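Local coordinates for gifsy-2 prophage ATP-binding sugar transporter-like protein (Salmonella typhimurium LT2, PDB 2PP6), which may bind ATP and take part in sugar transport, and is built from a long helix joined to a beta barrel, at the interface of chains A and B. Residues are numbered along the deposited sequence; one frame, centred on the assembly and turned at random. Chains: chain A/B, Gifsy-2 prophage ATP-binding sugar transporter-like protein.

Contact 1: the interface of chains A and B. Residues chain A 15-16, 18-19, 23; chain B 4-5, 8, 12.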
# COMPACT_ATOMS: atom_id res chain seq x y z
N MSE A 15 6.73 1.73 4.41
CA MSE A 15 6.10 3.04 4.38
C MSE A 15 6.69 3.98 5.42
O MSE A 15 6.92 5.16 5.15
CB MSE A 15 4.60 2.91 4.61
CG MSE A 15 3.87 2.30 3.42
SE MSE A 15 1.98 2.12 3.67
CE MSE A 15 1.41 3.52 2.52
N ASP A 16 6.95 3.48 6.62
CA ASP A 16 7.49 4.33 7.65
C ASP A 16 8.94 4.67 7.41
O ASP A 16 9.39 5.77 7.73
CB ASP A 16 7.37 3.68 9.01
CG ASP A 16 5.95 3.59 9.47
OD1 ASP A 16 5.12 4.40 9.00
OD2 ASP A 16 5.66 2.71 10.31
N LEU A 18 10.29 5.18 4.68
CA LEU A 18 10.35 6.18 3.63
C LEU A 18 10.03 7.55 4.19
O LEU A 18 10.67 8.54 3.83
CB LEU A 18 9.38 5.82 2.50
CG LEU A 18 9.31 6.75 1.29
CD1 LEU A 18 10.69 6.95 0.68
CD2 LEU A 18 8.36 6.15 0.27
N ILE A 19 9.04 7.62 5.07
CA ILE A 19 8.68 8.89 5.67
C ILE A 19 9.86 9.40 6.49
O ILE A 19 10.18 10.59 6.46
CB ILE A 19 7.47 8.77 6.60
CG1 ILE A 19 6.21 8.51 5.80
CG2 ILE A 19 7.32 10.06 7.41
CD1 ILE A 19 4.97 8.55 6.66
N PHE A 23 11.54 12.97 5.67
CA PHE A 23 11.35 14.07 6.60
C PHE A 23 12.08 13.92 7.94
O PHE A 23 12.14 14.87 8.73
CB PHE A 23 9.85 14.26 6.85
CG PHE A 23 9.00 14.12 5.61
CD1 PHE A 23 9.20 14.95 4.51
CD2 PHE A 23 8.01 13.15 5.53
CE1 PHE A 23 8.44 14.81 3.35
CE2 PHE A 23 7.25 13.00 4.38
CZ PHE A 23 7.47 13.83 3.29
N MSE B 4 2.01 12.60 0.79
CA MSE B 4 2.52 11.26 0.96
C MSE B 4 2.14 10.70 2.34
O MSE B 4 1.61 9.59 2.44
CB MSE B 4 4.03 11.22 0.81
CG MSE B 4 4.56 9.82 0.91
SE MSE B 4 6.42 9.61 0.48
CE MSE B 4 7.09 9.22 2.26
N ALA B 5 2.40 11.48 3.39
CA ALA B 5 2.09 11.04 4.74
C ALA B 5 0.59 10.79 4.95
O ALA B 5 0.21 9.81 5.60
CB ALA B 5 2.61 12.06 5.75
N PHE B 8 -0.27 7.51 3.19
CA PHE B 8 0.21 6.37 3.96
C PHE B 8 -0.68 6.08 5.16
O PHE B 8 -0.94 4.91 5.47
CB PHE B 8 1.64 6.63 4.45
CG PHE B 8 2.69 6.47 3.38
CD1 PHE B 8 2.34 6.43 2.03
CD2 PHE B 8 4.04 6.37 3.72
CE1 PHE B 8 3.31 6.29 1.04
CE2 PHE B 8 5.01 6.22 2.74
CZ PHE B 8 4.64 6.19 1.39
N LYS B 12 -2.81 2.62 5.79
CA LYS B 12 -2.68 1.85 7.02
C LYS B 12 -4.06 1.68 7.66
O LYS B 12 -4.43 0.59 8.06
CB LYS B 12 -1.74 2.55 8.01
CG LYS B 12 -0.31 2.70 7.52
CD LYS B 12 0.54 3.47 8.51
CE LYS B 12 1.92 3.77 7.96
NZ LYS B 12 2.65 2.52 7.59
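B:Phe8 meets A:Met15 and A:Ile19 where the N-terminal helices of the two chains (residues 2-23 in each) pack against one another, and apolar contacts make up most of this patch. A:Met15 and B:Met4 are both selenomethionines. The side chains of A:Met15 and B:Phe8 reach toward each other tip to tip. A:Met15 leaves its backbone with CG anti to the carbonyl carbon (chi1 -71°) and runs straight as far as selenium, then bends at chi3 (106°), which swings the terminal methyl CE over the face of the phenyl ring in a CH-pi contact, 3.6 Å from the ring centroid. The methyl is modelled too near the ring for its exact position to carry weight. CG of A:Met15 lies above the same ring plane but toward the rim. On the opposite face, B:Met4 CG of the ring's own helix packs 3.6 Å above the plane, again off centre, so the ring is sandwiched between aliphatic chains from both subunits.

A:Leu18 adds its methyl CD2 at the ring edge, in plane, 3.9 Å from B:Phe8 CZ. A:Ile19 slides past the ring in the opposite direction, its CG1 3.7 Å from B:Phe8 CD2. The terminal methyl of B:Met4 settles between these two branched residues, with CE 3.5 Å from A:Leu18 CG and also against A:Ile19 CG1. A:Phe23 and B:Ala5 contribute smaller surfaces at the margin.

The polar part is a salt bridge beside this apolar seam. The B:Lys12 ammonium NZ lies 3.4 Å from the A:Asp16 carboxylate oxygen OD1; as a hydrogen bond the pair is weak, and attraction between the charges probably matters more than directed bonding. Before reaching the acid, the lysine passes A:Met15 in the opposite direction, and its NZ comes to rest 3.6 Å from the methionine CB.

Contact 2: the interface of chains A and B. Residues chain A 12, 15-16, 85-86; chain B 9, 12.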
# COMPACT_ATOMS: atom_id res chain seq x y z
N LYS A 12 3.72 -1.59 5.65
CA LYS A 12 3.77 -0.62 6.73
C LYS A 12 5.24 -0.36 7.10
O LYS A 12 5.65 0.78 7.24
CB LYS A 12 3.01 -1.11 7.96
CG LYS A 12 1.52 -1.33 7.73
CD LYS A 12 0.85 -1.90 8.97
CE LYS A 12 -0.60 -2.27 8.70
NZ LYS A 12 -1.39 -1.10 8.24
N MSE A 15 6.73 1.73 4.41
CA MSE A 15 6.10 3.04 4.38
C MSE A 15 6.69 3.98 5.42
O MSE A 15 6.92 5.16 5.15
CB MSE A 15 4.60 2.91 4.61
CG MSE A 15 3.87 2.30 3.42
SE MSE A 15 1.98 2.12 3.67
CE MSE A 15 1.41 3.52 2.52
N ASP A 16 6.95 3.48 6.62
CA ASP A 16 7.49 4.33 7.65
C ASP A 16 8.94 4.67 7.41
O ASP A 16 9.39 5.77 7.73
CB ASP A 16 7.37 3.68 9.01
CG ASP A 16 5.95 3.59 9.47
OD1 ASP A 16 5.12 4.40 9.00
OD2 ASP A 16 5.66 2.71 10.31
N PHE A 85 1.41 7.27 18.21
CA PHE A 85 1.05 7.61 16.85
C PHE A 85 1.37 6.35 16.08
O PHE A 85 2.52 6.12 15.71
CB PHE A 85 1.88 8.77 16.34
CG PHE A 85 1.45 9.26 15.00
CD1 PHE A 85 0.40 10.15 14.88
CD2 PHE A 85 2.09 8.80 13.85
CE1 PHE A 85 -0.03 10.58 13.62
CE2 PHE A 85 1.68 9.22 12.59
CZ PHE A 85 0.61 10.12 12.47
N ASN A 86 0.34 5.54 15.85
CA ASN A 86 0.50 4.28 15.14
C ASN A 86 1.60 3.49 15.83
O ASN A 86 2.48 2.92 15.18
CB ASN A 86 0.86 4.53 13.68
CG ASN A 86 -0.15 5.40 12.98
OD1 ASN A 86 -0.37 6.55 13.36
ND2 ASN A 86 -0.79 4.86 11.95
N ASP B 9 -1.16 7.13 5.82
CA ASP B 9 -2.01 6.94 6.98
C ASP B 9 -3.33 6.26 6.61
O ASP B 9 -3.77 5.32 7.29
CB ASP B 9 -2.30 8.28 7.65
CG ASP B 9 -2.86 8.11 9.06
OD1 ASP B 9 -2.10 7.66 9.95
OD2 ASP B 9 -4.05 8.42 9.27
N LYS B 12 -2.81 2.62 5.79
CA LYS B 12 -2.68 1.85 7.02
C LYS B 12 -4.06 1.68 7.66
O LYS B 12 -4.43 0.59 8.06
CB LYS B 12 -1.74 2.55 8.01
CG LYS B 12 -0.31 2.70 7.52
CD LYS B 12 0.54 3.47 8.51
CE LYS B 12 1.92 3.77 7.96
NZ LYS B 12 2.65 2.52 7.59
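A:Lys12 and B:Lys12 face each other from helical backbones of the same phi and psi, whereas A:Asn86, just past the end of strand 75-85, has a positive phi of 53°. The two lysines are equivalent residues of the two-fold interface, and their side chains cross each other obliquely. Both are extended through CE and then bend at chi4, turning the ammonium group toward the opposite backbone: B:Lys12 NZ lies 3.4 Å from A:Lys12 CA, and A:Lys12 NZ reaches B:Lys12 CA in the same way. A:Lys12 NZ also approaches the B:Lys12 carbonyl oxygen O, at 3.5 Å. This reciprocal crossing keeps the like-charged tips apart, with A:Lys12 NZ 5.5 Å from B:Lys12 NZ. Their mutual repulsion may be eased by carboxylates nearby, A:Asp16 being the salt-bridge partner of B:Lys12.

A second acid, B:Asp9, points toward the barrel of chain A, its CG anti to the backbone N (chi1 -164°). Its carboxylate oxygen OD1 is 3.7 Å from the A:Asn86 amide nitrogen ND2, which is a loose polar approach. The amide and carboxylate planes stand 68° apart, and A:Asn86 is poorly ordered, so the pairing carries little weight. The same ND2 lies 3.9 Å from B:Lys12 CD, the two side chains meeting at about a right angle. Within chain A, the amide oxygen OD1 of A:Asn86 sits above one face of the A:Phe85 ring, toward its rim. The phenyl tip itself adds a modest contact, with CZ 4.4 Å from B:Asp9 OD1.

The site lies where the turn between strands 75-85 and 88-95 of chain A comes up beneath the paired 2-23 helices, bringing the barrel of one subunit against the helix of the other.

Contacts 1 and 2 are neighbouring stretches of one interface, their C-alpha centres about 6 Å apart, and they share A:Met15, A:Asp16 and B:Lys12. Both draw on helix 2-23 of each chain, but contact 1 is purely helix to helix, while contact 2 lies nearer the two-fold axis and also takes in the turn after strand 75-85. Exchange of the chains repeats each contact, extending the seam along the helix pair. Apolar packing and charged pairs thus join two of the four copies in the deposited assembly, although the structure alone does not show that this pairing persists in solution.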